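Local coordinates for protein ADP-dependent (S)-NAD(P)H-hydrate dehydratase (Streptococcus mutans, PDB 3BGK) that probably dehydrates the S-form of hydrated NAD(P)H at the expense of ADP, which becomes AMP, so repairing the damaged cofactor, at residues 158-163 / 179-184. Sequence-based numbering, arbitrary orientation.
Sequences LIIDGS and KQIILT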
loop_
_atom_site.group_PDB
_atom_site.type_symbol
_atom_site.label_atom_id
_atom_site.label_comp_id
_atom_site.label_asym_id
_atom_site.label_seq_id
_atom_site.Cartn_x
_atom_site.Cartn_y
_atom_site.Cartn_z
ATOM N N LEU A 158 6.292 22.241 21.333
ATOM C CA LEU A 158 6.823 22.439 19.992
ATOM C C LEU A 158 8.104 21.642 19.805
ATOM O O LEU A 158 9.086 21.842 20.533
ATOM C CB LEU A 158 7.064 23.929 19.712
ATOM C CG LEU A 158 7.694 24.325 18.370
ATOM C CD1 LEU A 158 6.753 24.051 17.193
ATOM C CD2 LEU A 158 8.125 25.793 18.393
ATOM N N ILE A 159 8.073 20.733 18.834
ATOM C CA ILE A 159 9.239 19.945 18.465
ATOM C C ILE A 159 9.782 20.461 17.140
ATOM O O ILE A 159 9.066 20.525 16.133
ATOM C CB ILE A 159 8.939 18.428 18.382
ATOM C CG1 ILE A 159 8.149 17.967 19.613
ATOM C CG2 ILE A 159 10.234 17.635 18.260
ATOM C CD1 ILE A 159 7.388 16.677 19.404
ATOM N N ILE A 160 11.054 20.841 17.164
ATOM C CA ILE A 160 11.729 21.382 16.001
ATOM C C ILE A 160 12.756 20.354 15.540
ATOM O O ILE A 160 13.704 20.035 16.262
ATOM C CB ILE A 160 12.389 22.744 16.321
ATOM C CG1 ILE A 160 11.339 23.731 16.858
ATOM C CG2 ILE A 160 13.088 23.308 15.085
ATOM C CD1 ILE A 160 11.919 24.934 17.583
ATOM N N ASP A 161 12.545 19.831 14.340
ATOM C CA ASP A 161 13.294 18.678 13.863
ATOM C C ASP A 161 14.002 18.994 12.564
ATOM O O ASP A 161 13.599 19.901 11.840
ATOM C CB ASP A 161 12.348 17.494 13.664
ATOM C CG ASP A 161 13.071 16.222 13.284
ATOM O OD1 ASP A 161 13.677 15.590 14.170
ATOM O OD2 ASP A 161 13.034 15.849 12.092
ATOM N N GLY A 162 15.068 18.251 12.282
ATOM C CA GLY A 162 15.746 18.311 10.997
ATOM C C GLY A 162 15.995 19.719 10.510
ATOM O O GLY A 162 16.506 20.544 11.257
ATOM N N SER A 163 15.589 19.992 9.271
ATOM C CA SER A 163 15.863 21.262 8.593
ATOM C C SER A 163 15.257 22.489 9.278
ATOM O O SER A 163 15.697 23.618 9.036
ATOM C CB SER A 163 15.414 21.200 7.127
ATOM O OG SER A 163 14.014 21.386 7.002
ATOM N N LYS A 179 7.543 27.637 26.098
ATOM C CA LYS A 179 8.695 27.220 26.894
ATOM C C LYS A 179 8.897 25.712 26.772
ATOM O O LYS A 179 9.963 25.183 27.108
ATOM C CB LYS A 179 8.491 27.592 28.366
ATOM C CG LYS A 179 8.404 29.084 28.645
ATOM C CD LYS A 179 8.058 29.327 30.108
ATOM C CE LYS A 179 8.040 30.816 30.440
ATOM N NZ LYS A 179 8.067 31.049 31.916
ATOM N N GLN A 180 7.861 25.030 26.286
ATOM C CA GLN A 180 7.872 23.577 26.134
ATOM C C GLN A 180 8.424 23.199 24.754
ATOM O O GLN A 180 7.703 22.708 23.885
ATOM C CB GLN A 180 6.469 23.011 26.383
ATOM C CG GLN A 180 5.818 23.543 27.671
ATOM C CD GLN A 180 4.414 22.997 27.935
ATOM O OE1 GLN A 180 3.601 23.652 28.593
ATOM N NE2 GLN A 180 4.130 21.798 27.430
ATOM N N ILE A 181 9.717 23.456 24.577
ATOM C CA ILE A 181 10.432 23.264 23.316
ATOM C C ILE A 181 11.257 21.986 23.378
ATOM O O ILE A 181 11.965 21.753 24.363
ATOM C CB ILE A 181 11.404 24.443 23.058
ATOM C CG1 ILE A 181 10.662 25.786 23.064
ATOM C CG2 ILE A 181 12.222 24.228 21.768
ATOM C CD1 ILE A 181 10.034 26.193 21.721
ATOM N N ILE A 182 11.153 21.161 22.335
ATOM C CA ILE A 182 12.035 20.006 22.162
ATOM C C ILE A 182 12.802 20.155 20.847
ATOM O O ILE A 182 12.204 20.375 19.794
ATOM C CB ILE A 182 11.276 18.649 22.188
ATOM C CG1 ILE A 182 10.424 18.515 23.459
ATOM C CG2 ILE A 182 12.257 17.482 22.063
ATOM C CD1 ILE A 182 9.588 17.242 23.537
ATOM N N LEU A 183 14.127 20.054 20.918
ATOM C CA LEU A 183 14.964 20.117 19.728
ATOM C C LEU A 183 15.521 18.732 19.417
ATOM O O LEU A 183 16.066 18.064 20.291
ATOM C CB LEU A 183 16.111 21.122 19.911
ATOM C CG LEU A 183 15.828 22.552 20.391
ATOM C CD1 LEU A 183 17.107 23.189 20.896
ATOM C CD2 LEU A 183 15.174 23.422 19.316
ATOM N N THR A 184 15.376 18.302 18.167
ATOM C CA THR A 184 15.880 17.001 17.733
ATOM C C THR A 184 16.791 17.133 16.500
ATOM O O THR A 184 16.445 16.670 15.412
ATOM C CB THR A 184 14.722 16.010 17.465
ATOM O OG1 THR A 184 13.748 16.621 16.608
ATOM C CG2 THR A 184 14.043 15.619 18.760
#
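Thr184 donates its hydroxyl to the buried carboxylate of Asp161, with Thr184 OG1 2.6 Å from Asp161 OD1, on the anti lone pair of that oxygen. Two torsions arrange this: Asp161 turns CG anti to its own N (chi1 -175°), and Thr184 sets OG1 between backbone N and carbonyl carbon. OD1 also forms a salt bridge with Lys222, a predicted AMP-binding residue, so one oxygen serves a hydroxyl and an ammonium.

Four backbone bonds, with N-H...O angles of 166-172°, and strand directions only 17° apart support a regular parallel pairing of 158-161 with 181-184. Leu158 N reaches Gln180 O at 3.0 Å and Leu158 O accepts Ile182 N at 2.8 Å; Ile160 N then meets Ile182 O at 2.9 Å, while Ile160 O takes Thr184 N. Gln180, at the centre of an inverse gamma turn, supplies the first acceptor.

On one face Ile159 CG1 lies 4.1 Å from Ile182 CB, covered by Ala258 and Val261 of helix 249-263. On the other, Leu158 CD2 meets Ile181 CD1 at 3.9 Å, and Ile160 CD1 packs on Leu183 CD2 at 4.0 Å. Helix 163-170 connects the two parallel strands, making a beta-alpha-beta crossover in the three-layer sandwich; its Ile165 and Leu168 cover Ile160 and Leu183.

The polar pair thus closes the C-terminal end of an apolar strand pair, where hydroxyl and Lys222 together limit rotation of the Asp161 carboxylate beside the predicted AMP site.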